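Local coordinates for protein TarM (Staphylococcus aureus subsp. aureus 21178, PDB 4X7R) that belongs to the GT-B class of glycosyltransferases, with two Rossmann-like domains, and holds uridine-5'-diphosphate in the model, at residues L96-I100 with Y111-T115; K139-R143 with E155-N161; K150-K154 with Q166-E171; H309-F315 with I414-P418; D392-V396 with L456-D460. The protein carries 1 engineered substitution. Residue numbers count along the deposited sequence, not the author numbering.

Contact 1 of 5, residues L96-I100 with Y111-T115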
# COMPACT_ATOMS: atom_id res chain seq x y z
N LEU A 96 17.88 35.24 -7.85
CA LEU A 96 16.61 35.96 -7.95
C LEU A 96 16.80 37.47 -7.70
O LEU A 96 15.85 38.24 -7.84
CB LEU A 96 15.57 35.37 -7.00
CG LEU A 96 15.10 33.94 -7.31
CD1 LEU A 96 14.44 33.31 -6.10
CD2 LEU A 96 14.17 33.91 -8.50
N LYS A 97 18.03 37.88 -7.33
CA LYS A 97 18.37 39.28 -7.09
C LYS A 97 18.47 39.97 -8.45
O LYS A 97 18.98 39.39 -9.42
CB LYS A 97 19.69 39.41 -6.31
CG LYS A 97 19.82 40.73 -5.55
CD LYS A 97 21.23 40.92 -4.99
CE LYS A 97 21.48 42.35 -4.58
NZ LYS A 97 22.83 42.53 -3.98
N ASN A 98 17.95 41.21 -8.52
CA ASN A 98 17.91 42.02 -9.74
C ASN A 98 17.05 41.39 -10.86
O ASN A 98 17.48 41.27 -12.01
CB ASN A 98 19.32 42.47 -10.19
CG ASN A 98 20.02 43.42 -9.23
OD1 ASN A 98 19.40 44.32 -8.64
ND2 ASN A 98 21.33 43.27 -9.09
N THR A 99 15.83 40.98 -10.48
CA THR A 99 14.81 40.42 -11.37
C THR A 99 13.52 41.24 -11.27
O THR A 99 13.37 42.08 -10.38
CB THR A 99 14.51 38.93 -11.05
OG1 THR A 99 14.05 38.79 -9.71
CG2 THR A 99 15.69 38.00 -11.34
N ILE A 100 12.58 41.00 -12.20
CA ILE A 100 11.26 41.61 -12.21
C ILE A 100 10.30 40.47 -11.87
O ILE A 100 10.29 39.45 -12.57
CB ILE A 100 10.88 42.28 -13.59
CG1 ILE A 100 11.81 43.46 -13.99
CG2 ILE A 100 9.39 42.65 -13.67
CD1 ILE A 100 11.66 44.79 -13.23
N TYR A 111 10.07 35.25 -12.73
CA TYR A 111 11.18 36.19 -12.54
C TYR A 111 11.98 36.37 -13.80
O TYR A 111 12.35 35.38 -14.43
CB TYR A 111 12.05 35.77 -11.32
CG TYR A 111 11.25 35.68 -10.04
CD1 TYR A 111 10.49 34.55 -9.75
CD2 TYR A 111 11.16 36.77 -9.17
CE1 TYR A 111 9.66 34.51 -8.63
CE2 TYR A 111 10.36 36.72 -8.03
CZ TYR A 111 9.62 35.58 -7.77
OH TYR A 111 8.82 35.51 -6.65
N PHE A 112 12.21 37.63 -14.20
CA PHE A 112 12.91 38.01 -15.43
C PHE A 112 14.09 38.92 -15.08
O PHE A 112 13.91 39.86 -14.32
CB PHE A 112 11.92 38.72 -16.40
CG PHE A 112 10.83 37.81 -16.91
CD1 PHE A 112 9.72 37.50 -16.13
CD2 PHE A 112 10.92 37.23 -18.18
CE1 PHE A 112 8.74 36.61 -16.58
CE2 PHE A 112 9.93 36.34 -18.63
CZ PHE A 112 8.84 36.04 -17.83
N ASP A 113 15.30 38.64 -15.62
CA ASP A 113 16.47 39.48 -15.33
C ASP A 113 16.36 40.84 -15.97
O ASP A 113 16.02 40.95 -17.14
CB ASP A 113 17.80 38.79 -15.70
CG ASP A 113 19.04 39.61 -15.34
OD1 ASP A 113 19.41 39.62 -14.14
OD2 ASP A 113 19.61 40.26 -16.24
N ILE A 114 16.65 41.89 -15.18
CA ILE A 114 16.61 43.30 -15.57
C ILE A 114 17.53 43.63 -16.77
O ILE A 114 17.16 44.46 -17.59
CB ILE A 114 16.81 44.19 -14.31
CG1 ILE A 114 15.47 44.34 -13.55
CG2 ILE A 114 17.44 45.57 -14.61
CD1 ILE A 114 15.55 44.42 -12.03
N THR A 115 18.70 42.94 -16.89
CA THR A 115 19.65 43.17 -17.99
C THR A 115 19.46 42.22 -19.18
O THR A 115 19.26 42.71 -20.30
CB THR A 115 21.11 43.28 -17.50
OG1 THR A 115 21.49 42.07 -16.84
CG2 THR A 115 21.34 44.49 -16.60
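This is an exposed antiparallel strand pairing at the margin of the long antiparallel sheet, where strand 99-103 is the outermost strand and 108-113 its neighbour. Two backbone hydrogen bonds close the pair Ile100 and Phe112: Ile100 N gives to Phe112 O at 2.8 Å, and Phe112 N gives back to Ile100 O at 3.1 Å. One step further toward the open end, Thr99 and Asp113 form a non-hydrogen-bonded pair with CA atoms 4.4 Å apart, and there Thr99 CA lies 3.1 Å from Phe112 O in a CA-H...O contact. Together the strands make a beta hairpin, and this contact is the end away from its turn. Past the last bridge, Ile114 N still reaches Asn98 O, at 3.3 Å and only weakly. Asp113 then bends the chain in an Asx turn, its OD2 accepting from Thr115 N at 2.9 Å and also from Thr115 OG1 at 2.7 Å. On the incoming side Thr99 OG1 donates to Leu96 O at 2.7 Å, tying the start of the strand to the residues before it. Leu96 CD2 lies over a face of the Tyr111 ring as a CH-pi contact, 4.1 Å from the centroid, and Leu96 also touches Ala121 and Ile123 of the next strand. Beside the Phe112 pair, Ile100 CG1 packs against Ile114 CG1 at 3.8 Å.

Contact 2 of 5, residues K139-R143 with E155-N161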
# COMPACT_ATOMS: atom_id res chain seq x y z
N LYS A 139 14.57 27.47 -21.26
CA LYS A 139 14.51 26.03 -21.00
C LYS A 139 14.75 25.79 -19.50
O LYS A 139 15.71 26.32 -18.93
CB LYS A 139 15.58 25.33 -21.86
CG LYS A 139 15.76 23.83 -21.58
CD LYS A 139 17.19 23.48 -21.12
CE LYS A 139 17.28 22.05 -20.65
NZ LYS A 139 18.60 21.75 -20.03
N ARG A 140 13.88 24.98 -18.87
CA ARG A 140 14.00 24.61 -17.45
C ARG A 140 15.24 23.74 -17.23
O ARG A 140 15.32 22.63 -17.76
CB ARG A 140 12.72 23.91 -16.93
CG ARG A 140 12.86 23.41 -15.48
CD ARG A 140 11.54 22.99 -14.86
NE ARG A 140 10.99 21.76 -15.44
CZ ARG A 140 9.96 21.10 -14.94
NH1 ARG A 140 9.36 21.52 -13.83
NH2 ARG A 140 9.53 19.99 -15.52
N ILE A 141 16.20 24.25 -16.45
CA ILE A 141 17.42 23.50 -16.14
C ILE A 141 17.29 22.72 -14.82
O ILE A 141 17.70 21.55 -14.73
CB ILE A 141 18.69 24.39 -16.25
CG1 ILE A 141 18.61 25.65 -15.34
CG2 ILE A 141 18.94 24.78 -17.72
CD1 ILE A 141 19.92 26.37 -15.09
N GLU A 142 16.68 23.36 -13.79
CA GLU A 142 16.53 22.73 -12.49
C GLU A 142 15.30 23.09 -11.69
O GLU A 142 14.67 24.11 -11.93
CB GLU A 142 17.80 22.93 -11.65
CG GLU A 142 18.23 24.36 -11.54
CD GLU A 142 19.69 24.55 -11.23
OE1 GLU A 142 20.50 23.63 -11.51
OE2 GLU A 142 20.04 25.62 -10.70
N ARG A 143 15.00 22.24 -10.70
CA ARG A 143 13.92 22.44 -9.75
C ARG A 143 14.39 22.15 -8.34
O ARG A 143 14.83 21.03 -8.06
CB ARG A 143 12.69 21.56 -10.09
CG ARG A 143 11.68 21.45 -8.94
CD ARG A 143 10.42 20.70 -9.31
NE ARG A 143 9.54 21.57 -10.10
CZ ARG A 143 8.25 21.35 -10.30
NH1 ARG A 143 7.65 20.30 -9.77
NH2 ARG A 143 7.54 22.22 -11.02
N GLU A 155 16.27 18.65 -8.64
CA GLU A 155 16.18 17.81 -9.85
C GLU A 155 16.76 18.57 -11.00
O GLU A 155 16.59 19.79 -11.08
CB GLU A 155 14.75 17.38 -10.17
CG GLU A 155 14.18 16.37 -9.19
CD GLU A 155 12.68 16.23 -9.29
OE1 GLU A 155 11.99 17.27 -9.23
OE2 GLU A 155 12.20 15.09 -9.45
N THR A 156 17.51 17.89 -11.86
CA THR A 156 18.07 18.50 -13.09
C THR A 156 17.31 17.98 -14.31
O THR A 156 17.01 16.79 -14.39
CB THR A 156 19.58 18.28 -13.19
OG1 THR A 156 20.18 18.79 -12.00
CG2 THR A 156 20.20 18.97 -14.38
N PHE A 157 17.06 18.87 -15.28
CA PHE A 157 16.30 18.51 -16.51
C PHE A 157 17.14 18.51 -17.76
O PHE A 157 18.01 19.35 -17.90
CB PHE A 157 15.07 19.40 -16.70
CG PHE A 157 14.10 19.31 -15.55
CD1 PHE A 157 14.25 20.13 -14.42
CD2 PHE A 157 13.08 18.37 -15.55
CE1 PHE A 157 13.38 20.03 -13.35
CE2 PHE A 157 12.20 18.27 -14.47
CZ PHE A 157 12.37 19.09 -13.37
N ASN A 158 16.83 17.58 -18.68
CA ASN A 158 17.47 17.48 -20.00
C ASN A 158 16.72 18.37 -21.03
O ASN A 158 15.79 19.10 -20.65
CB ASN A 158 17.52 16.00 -20.47
CG ASN A 158 16.19 15.36 -20.78
OD1 ASN A 158 15.14 16.01 -20.86
ND2 ASN A 158 16.20 14.06 -20.95
N VAL A 159 17.11 18.27 -22.33
CA VAL A 159 16.51 19.01 -23.46
C VAL A 159 15.00 18.79 -23.64
O VAL A 159 14.30 19.70 -24.09
CB VAL A 159 17.29 18.80 -24.79
CG1 VAL A 159 18.68 19.45 -24.73
CG2 VAL A 159 17.39 17.32 -25.19
N ASP A 160 14.50 17.60 -23.28
CA ASP A 160 13.09 17.21 -23.37
C ASP A 160 12.32 17.55 -22.08
O ASP A 160 11.20 17.06 -21.89
CB ASP A 160 12.97 15.70 -23.65
CG ASP A 160 13.84 15.17 -24.79
OD1 ASP A 160 13.83 15.79 -25.88
OD2 ASP A 160 14.52 14.14 -24.58
N ASN A 161 12.95 18.37 -21.18
CA ASN A 161 12.42 18.77 -19.87
C ASN A 161 12.05 17.56 -19.00
O ASN A 161 11.05 17.58 -18.29
CB ASN A 161 11.24 19.77 -20.01
CG ASN A 161 10.95 20.57 -18.77
OD1 ASN A 161 11.82 20.83 -17.94
ND2 ASN A 161 9.70 21.00 -18.63
O HOH W 1 13.06 19.15 -7.04
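A beta hairpin built from strands 139-147 and 150-157 carries this contact, which sits at the end away from its turn. The backbones meet through Arg143 N to Glu155 O (2.9 Å), Glu155 N to Arg143 O (2.8 Å) and Phe157 N to Ile141 O (2.8 Å). A water donates to both Arg143 O and Glu155 OE1, at 2.8 and 3.1 Å. On its other edge the first strand is disturbed by a classic beta bulge, Ile141 and Glu142 both facing Phe134 of strand 129-136. Just before the bulge, Arg140 lays its guanidinium flat on the Phe157 ring, planes at 11° and CZ 3.8 Å from the ring centroid, a stacked cation-pi pair. Its NE binds Asn161 OD1 at 2.8 Å, while its NH1 forms a salt bridge with Asp133, which also takes Arg143. Asn161 closes a type I turn begun at Asn158, with Asn161 N on Asn158 O at 3.0 Å. Lys139 NZ gives a hydrogen bond to Phe157 O at 3.3 Å.

Contact 3 of 5, residues K150-K154 with Q166-E171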
# COMPACT_ATOMS: atom_id res chain seq x y z
N LYS A 150 12.33 24.68 3.68
CA LYS A 150 13.57 23.93 3.75
C LYS A 150 13.73 23.06 2.51
O LYS A 150 12.86 22.23 2.22
CB LYS A 150 13.66 23.10 5.04
CG LYS A 150 13.67 23.93 6.34
CD LYS A 150 14.34 23.20 7.51
CE LYS A 150 13.56 22.01 8.00
NZ LYS A 150 14.43 21.03 8.70
N VAL A 151 14.84 23.24 1.78
CA VAL A 151 15.14 22.43 0.59
C VAL A 151 15.29 20.93 0.97
O VAL A 151 15.87 20.60 2.01
CB VAL A 151 16.38 23.02 -0.17
CG1 VAL A 151 17.65 22.98 0.68
CG2 VAL A 151 16.59 22.33 -1.52
N HIS A 152 14.69 20.04 0.18
CA HIS A 152 14.85 18.61 0.43
C HIS A 152 15.36 17.89 -0.81
O HIS A 152 15.96 16.83 -0.71
CB HIS A 152 13.56 17.96 1.02
CG HIS A 152 12.40 17.84 0.06
ND1 HIS A 152 12.19 16.68 -0.67
CD2 HIS A 152 11.39 18.71 -0.21
CE1 HIS A 152 11.09 16.89 -1.37
NE2 HIS A 152 10.57 18.09 -1.12
N MET A 153 15.18 18.50 -1.97
CA MET A 153 15.55 17.89 -3.23
C MET A 153 15.83 18.90 -4.33
O MET A 153 15.22 19.96 -4.38
CB MET A 153 14.40 16.94 -3.68
CG MET A 153 14.66 16.17 -4.98
SD MET A 153 13.33 14.98 -5.43
CE MET A 153 11.91 16.04 -5.53
N LYS A 154 16.76 18.56 -5.21
CA LYS A 154 17.09 19.30 -6.43
C LYS A 154 17.00 18.30 -7.59
O LYS A 154 17.56 17.21 -7.50
CB LYS A 154 18.49 19.94 -6.36
CG LYS A 154 18.94 20.71 -7.63
CD LYS A 154 20.40 21.10 -7.50
CE LYS A 154 21.20 20.95 -8.77
NZ LYS A 154 22.02 19.70 -8.76
N GLN A 166 19.13 13.80 -9.76
CA GLN A 166 18.54 14.22 -8.49
C GLN A 166 19.58 14.29 -7.41
O GLN A 166 20.49 13.46 -7.36
CB GLN A 166 17.42 13.28 -7.97
CG GLN A 166 16.31 13.07 -8.95
CD GLN A 166 15.33 12.11 -8.37
OE1 GLN A 166 15.70 11.03 -7.88
NE2 GLN A 166 14.08 12.50 -8.40
N VAL A 167 19.40 15.28 -6.53
CA VAL A 167 20.21 15.49 -5.32
C VAL A 167 19.21 15.57 -4.15
O VAL A 167 18.22 16.30 -4.24
CB VAL A 167 21.11 16.75 -5.43
CG1 VAL A 167 21.97 16.92 -4.19
CG2 VAL A 167 21.98 16.71 -6.70
N PHE A 168 19.48 14.83 -3.07
CA PHE A 168 18.68 14.87 -1.86
C PHE A 168 19.44 15.63 -0.78
O PHE A 168 20.64 15.41 -0.63
CB PHE A 168 18.32 13.45 -1.38
CG PHE A 168 17.49 12.68 -2.38
CD1 PHE A 168 16.37 13.25 -2.97
CD2 PHE A 168 17.77 11.35 -2.65
CE1 PHE A 168 15.58 12.52 -3.87
CE2 PHE A 168 16.97 10.62 -3.53
CZ PHE A 168 15.89 11.22 -4.16
N TYR A 169 18.73 16.49 -0.01
CA TYR A 169 19.32 17.35 1.01
C TYR A 169 18.76 17.01 2.37
O TYR A 169 17.55 16.77 2.50
CB TYR A 169 19.06 18.83 0.71
CG TYR A 169 19.63 19.29 -0.61
CD1 TYR A 169 18.93 19.12 -1.79
CD2 TYR A 169 20.87 19.93 -0.66
CE1 TYR A 169 19.46 19.53 -3.01
CE2 TYR A 169 21.41 20.37 -1.87
CZ TYR A 169 20.70 20.16 -3.05
OH TYR A 169 21.22 20.55 -4.26
N ASP A 170 19.65 16.98 3.38
CA ASP A 170 19.29 16.62 4.76
C ASP A 170 18.47 17.74 5.47
O ASP A 170 18.12 18.75 4.85
CB ASP A 170 20.53 16.15 5.54
CG ASP A 170 21.57 17.23 5.82
OD1 ASP A 170 21.20 18.42 5.87
OD2 ASP A 170 22.72 16.87 6.14
N GLU A 171 18.20 17.55 6.78
CA GLU A 171 17.43 18.51 7.60
C GLU A 171 18.09 19.88 7.74
O GLU A 171 17.38 20.86 7.99
CB GLU A 171 17.08 17.93 8.99
CG GLU A 171 16.13 16.74 8.92
CD GLU A 171 14.67 16.98 8.57
OE1 GLU A 171 14.20 18.15 8.62
OE2 GLU A 171 13.97 15.98 8.28
O HOH W 2 16.69 21.17 4.45
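Lys150 opens the strand, and its NZ makes a salt bridge with Glu171 OE1 at 2.9 Å and a hydrogen bond to Glu171 O at 3.0 Å. At Val151 the backbones stand apart, and a water fills the gap, donating to Val151 O at 2.6 Å and Asp170 O at 2.8 Å; the side chain meanwhile puts CG2 4.0 Å from Tyr169 CD1. His152 turns its side chain away, where ND1 bonds Tyr43, but its O accepts from Tyr169 N at 2.9 Å. His152 and Met153 both face Ser145 on the other neighbouring strand, a classic beta bulge in the middle of the antiparallel sheet. Met153 pairs with Phe168 without hydrogen bonds, its SD at the ring edge as a Met-aromatic contact, 3.7 Å from Phe168 CE1; Tyr43 stacks on the same ring. Lys154 closes a hydrogen-bonded pair with Val167, Lys154 N to Val167 O at 2.9 Å and Val167 N to Lys154 O at 2.8 Å, and its CD comes 3.4 Å from Tyr169 OH. Regular backbone bonding thus holds the end nearer Lys154, whereas beyond Tyr169 a water and a single lysine continue the join.

Contact 4 of 5, residues H309-F315 with I414-P418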
# COMPACT_ATOMS: atom_id res chain seq x y z
N HIS A 309 -11.95 -7.95 17.48
CA HIS A 309 -12.33 -6.95 18.46
C HIS A 309 -13.74 -7.35 18.94
O HIS A 309 -14.14 -8.50 18.74
CB HIS A 309 -12.31 -5.55 17.82
CG HIS A 309 -13.01 -5.51 16.50
ND1 HIS A 309 -14.39 -5.50 16.44
CD2 HIS A 309 -12.53 -5.55 15.24
CE1 HIS A 309 -14.71 -5.51 15.16
NE2 HIS A 309 -13.64 -5.54 14.40
N ASN A 310 -14.47 -6.43 19.56
CA ASN A 310 -15.84 -6.69 20.01
C ASN A 310 -16.79 -6.51 18.83
O ASN A 310 -16.56 -5.66 17.98
CB ASN A 310 -16.21 -5.74 21.13
CG ASN A 310 -15.71 -6.20 22.46
OD1 ASN A 310 -14.55 -5.97 22.82
ND2 ASN A 310 -16.57 -6.87 23.21
N ALA A 311 -17.86 -7.30 18.76
CA ALA A 311 -18.83 -7.14 17.68
C ALA A 311 -19.70 -5.90 17.98
O ALA A 311 -19.91 -5.61 19.17
CB ALA A 311 -19.70 -8.37 17.57
N PRO A 312 -20.21 -5.15 16.96
CA PRO A 312 -21.08 -4.01 17.26
C PRO A 312 -22.27 -4.50 18.07
O PRO A 312 -22.87 -5.52 17.70
CB PRO A 312 -21.53 -3.51 15.88
CG PRO A 312 -20.56 -4.07 14.93
CD PRO A 312 -20.07 -5.35 15.51
N LYS A 313 -22.55 -3.83 19.21
CA LYS A 313 -23.63 -4.21 20.14
C LYS A 313 -25.00 -4.36 19.48
O LYS A 313 -25.80 -5.18 19.93
CB LYS A 313 -23.66 -3.29 21.38
CG LYS A 313 -23.82 -1.79 21.09
CD LYS A 313 -23.32 -0.95 22.26
CE LYS A 313 -24.02 0.38 22.38
NZ LYS A 313 -25.35 0.26 23.04
N HIS A 314 -25.25 -3.61 18.38
CA HIS A 314 -26.50 -3.64 17.63
C HIS A 314 -26.34 -4.04 16.17
O HIS A 314 -25.37 -3.66 15.51
CB HIS A 314 -27.24 -2.30 17.73
CG HIS A 314 -27.88 -2.05 19.06
ND1 HIS A 314 -27.42 -1.06 19.91
CD2 HIS A 314 -28.93 -2.68 19.65
CE1 HIS A 314 -28.20 -1.11 20.97
NE2 HIS A 314 -29.12 -2.07 20.87
N PHE A 315 -27.34 -4.78 15.66
CA PHE A 315 -27.44 -5.19 14.28
C PHE A 315 -28.13 -4.10 13.48
O PHE A 315 -29.10 -3.50 13.97
CB PHE A 315 -28.24 -6.49 14.15
CG PHE A 315 -27.47 -7.76 14.40
CD1 PHE A 315 -26.53 -8.22 13.48
CD2 PHE A 315 -27.71 -8.53 15.54
CE1 PHE A 315 -25.83 -9.41 13.70
CE2 PHE A 315 -27.00 -9.72 15.76
CZ PHE A 315 -26.07 -10.15 14.83
N ILE A 414 -16.21 -10.54 11.18
CA ILE A 414 -15.86 -10.27 12.59
C ILE A 414 -16.90 -9.31 13.22
O ILE A 414 -17.34 -9.54 14.34
CB ILE A 414 -14.40 -9.78 12.75
CG1 ILE A 414 -13.41 -10.86 12.29
CG2 ILE A 414 -14.08 -9.34 14.20
CD1 ILE A 414 -12.11 -10.33 11.87
N SER A 415 -17.37 -8.30 12.45
CA SER A 415 -18.40 -7.37 12.92
C SER A 415 -19.82 -7.91 12.74
O SER A 415 -20.77 -7.13 12.76
CB SER A 415 -18.23 -6.00 12.27
OG SER A 415 -17.12 -5.34 12.85
N LYS A 416 -19.97 -9.25 12.57
CA LYS A 416 -21.26 -9.94 12.37
C LYS A 416 -22.06 -9.42 11.16
O LYS A 416 -23.30 -9.42 11.17
CB LYS A 416 -22.12 -9.93 13.66
CG LYS A 416 -21.52 -10.64 14.86
CD LYS A 416 -22.49 -10.55 16.03
CE LYS A 416 -21.99 -11.30 17.24
NZ LYS A 416 -22.84 -11.05 18.44
N ARG A 417 -21.34 -8.98 10.11
CA ARG A 417 -21.92 -8.47 8.86
C ARG A 417 -21.70 -9.55 7.80
O ARG A 417 -20.55 -9.81 7.43
CB ARG A 417 -21.30 -7.10 8.44
CG ARG A 417 -21.39 -5.98 9.51
CD ARG A 417 -22.72 -5.97 10.23
NE ARG A 417 -22.93 -4.83 11.13
CZ ARG A 417 -23.37 -4.93 12.38
NH1 ARG A 417 -23.58 -6.12 12.93
NH2 ARG A 417 -23.59 -3.84 13.10
N PRO A 418 -22.75 -10.29 7.41
CA PRO A 418 -22.53 -11.39 6.44
C PRO A 418 -22.10 -10.90 5.07
O PRO A 418 -22.43 -9.78 4.67
CB PRO A 418 -23.87 -12.13 6.42
CG PRO A 418 -24.89 -11.12 6.87
CD PRO A 418 -24.17 -10.16 7.79
O HOH W 3 -13.89 -5.91 11.95
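The imidazole of His309 lies over Ile414 CG2 in a CH-pi contact, 4.1 Å from the ring centroid, at the point where helix 407-414 ends in a Schellman motif. Lys416, with positive phi, is its C-prime residue: Lys416 N bonds Met413 O and Arg417 N bonds Ala412 O. The partner is the irregular chain that leads into strand 320-324 of the C-terminal Rossmann-like domain, and it runs past this helix end. A water lies 2.5 Å from His309 NE2 and makes a weak bond to Ser415 OG at 3.4 Å, while His309 ND1 is held by Asn310 O at 2.7 Å. Ala311 CB meets Lys416 CE at 3.7 Å, and Pro312 CD presses on Ser415 O at 3.3 Å. Further on, Phe315 CE1 reaches Lys416 CB at 3.7 Å. Arg471 of helix 460-477 binds both the His309 and the Ile414 carbonyls, so one side chain straps the two segments together. The site lies near the ligands without touching them, the His309 side chain being about 9 Å from bound UDP. Arg417 gives NE to Leu390 O; its NH2 serves Glu391 O and, at 3.0 Å, His314 O, with Pro312 CG over one face of the guanidinium.

Contact 5 of 5, residues D392-V396 with L456-D460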
# COMPACT_ATOMS: atom_id res chain seq x y z
N ASP A 392 -22.80 0.28 10.59
CA ASP A 392 -23.86 0.87 9.76
C ASP A 392 -24.39 -0.06 8.67
O ASP A 392 -25.43 0.23 8.09
CB ASP A 392 -23.39 2.20 9.15
CG ASP A 392 -23.12 3.31 10.14
OD1 ASP A 392 -23.96 3.51 11.06
OD2 ASP A 392 -22.11 4.04 9.96
N PHE A 393 -23.67 -1.16 8.35
CA PHE A 393 -24.10 -2.07 7.27
C PHE A 393 -24.89 -3.27 7.78
O PHE A 393 -24.57 -3.80 8.84
CB PHE A 393 -22.91 -2.55 6.42
CG PHE A 393 -21.83 -1.56 6.02
CD1 PHE A 393 -22.16 -0.28 5.60
CD2 PHE A 393 -20.49 -1.95 5.98
CE1 PHE A 393 -21.15 0.63 5.21
CE2 PHE A 393 -19.50 -1.05 5.58
CZ PHE A 393 -19.83 0.23 5.20
N LYS A 394 -25.91 -3.70 7.01
CA LYS A 394 -26.72 -4.89 7.30
C LYS A 394 -25.96 -6.14 6.78
O LYS A 394 -25.99 -7.21 7.40
CB LYS A 394 -28.10 -4.77 6.63
CG LYS A 394 -29.07 -5.89 6.99
CD LYS A 394 -30.50 -5.50 6.74
CE LYS A 394 -31.43 -6.53 7.33
NZ LYS A 394 -32.83 -6.05 7.33
N LEU A 395 -25.27 -5.96 5.63
CA LEU A 395 -24.45 -6.97 4.98
C LEU A 395 -23.38 -6.30 4.13
O LEU A 395 -23.44 -5.09 3.87
CB LEU A 395 -25.28 -7.98 4.15
CG LEU A 395 -26.04 -7.43 2.95
CD1 LEU A 395 -25.49 -7.97 1.66
CD2 LEU A 395 -27.49 -7.77 3.06
N VAL A 396 -22.39 -7.08 3.71
CA VAL A 396 -21.28 -6.63 2.90
C VAL A 396 -21.26 -7.45 1.61
O VAL A 396 -21.73 -8.59 1.56
CB VAL A 396 -19.95 -6.61 3.72
CG1 VAL A 396 -18.71 -6.67 2.84
CG2 VAL A 396 -19.90 -5.41 4.65
N LEU A 456 -31.40 -11.31 1.88
CA LEU A 456 -30.69 -10.89 3.09
C LEU A 456 -31.11 -9.52 3.65
O LEU A 456 -31.38 -9.45 4.86
CB LEU A 456 -29.17 -11.03 2.88
CG LEU A 456 -28.33 -11.73 3.97
CD1 LEU A 456 -29.01 -12.94 4.56
CD2 LEU A 456 -26.97 -12.15 3.42
N VAL A 457 -31.21 -8.45 2.81
CA VAL A 457 -31.63 -7.10 3.26
C VAL A 457 -33.06 -7.07 3.80
O VAL A 457 -33.38 -6.20 4.61
CB VAL A 457 -31.43 -5.93 2.26
CG1 VAL A 457 -29.97 -5.55 2.09
CG2 VAL A 457 -32.12 -6.17 0.92
N ASN A 458 -33.93 -7.97 3.30
CA ASN A 458 -35.35 -8.05 3.66
C ASN A 458 -35.70 -9.13 4.69
O ASN A 458 -36.87 -9.44 4.88
CB ASN A 458 -36.21 -8.19 2.39
CG ASN A 458 -36.26 -6.93 1.58
OD1 ASN A 458 -36.95 -5.96 1.93
ND2 ASN A 458 -35.54 -6.89 0.48
N ASN A 459 -34.68 -9.69 5.36
CA ASN A 459 -34.87 -10.71 6.39
C ASN A 459 -33.92 -10.42 7.56
O ASN A 459 -32.73 -10.75 7.50
CB ASN A 459 -34.66 -12.11 5.80
CG ASN A 459 -35.19 -13.24 6.64
OD1 ASN A 459 -35.07 -13.25 7.86
ND2 ASN A 459 -35.72 -14.25 5.98
N ASP A 460 -34.44 -9.75 8.60
CA ASP A 460 -33.71 -9.32 9.79
C ASP A 460 -33.11 -10.48 10.59
O ASP A 460 -31.94 -10.41 10.96
CB ASP A 460 -34.57 -8.41 10.69
CG ASP A 460 -35.13 -7.19 9.98
OD1 ASP A 460 -34.34 -6.25 9.72
OD2 ASP A 460 -36.35 -7.17 9.70
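Leu456 lies in the last turn of helix 446-457, where its CB packs on Leu395 CD2 at 3.7 Å; the same side chain also touches Leu462 and Phe466 of helix 460-477. Val457 adds the closer apolar contact, CG1 to Leu395 CD2 at 3.5 Å, and rests on Val321 as well, so the helix end sits against strands 320-324 and 395-398. These are neighbours in the parallel six-stranded sheet of the C-terminal Rossmann-like domain. Val457 O, at the helix terminus, accepts from Lys394 NZ at 2.8 Å. Asn458 leaves the helical path and turns its side chain away, to Lys319 and Asp347. Asn459 is the N-cap of helix 460-477, its OD1 bonded to Leu462 N, and its own N makes a weak hydrogen bond to Leu456 O at 3.3 Å. Asp460, the first residue of that helix, brings OD1 to Lys394 NZ at 2.8 Å in a salt bridge. Lys394 enters from the chain just before strand 395-398, fully extended along all four chi angles, and its NZ has a third acceptor in Thr317 O. The ammonium of Lys394, a buried residue, is therefore met by two carbonyls and one carboxylate: the lysine ties the end of one helix by a hydrogen bond and the start of the next by a salt bridge, beside leucine and valine contacts that are purely apolar.

Contacts 1, 2 and 3 all pair strands of one antiparallel sheet, while contacts 4 and 5 belong to the C-terminal Rossmann-like domain on the opposite side of the chain's centre; contacts 1 and 4 have centres about 65 Å apart. Contacts 2 and 3 share strand 150-157 and touch, so each edge of that strand is used. Contact 1 is at the surface, as is contact 2, where an arginine stacks on a ring; contact 3 is partly buried. Contact 5 is buried and joins helix ends to a strand, whereas partly buried contact 4 brings loops together with little direct bonding. The latter two meet at Pro418 O and Val396 N, 2.9 Å apart, probably hydrogen-bonded.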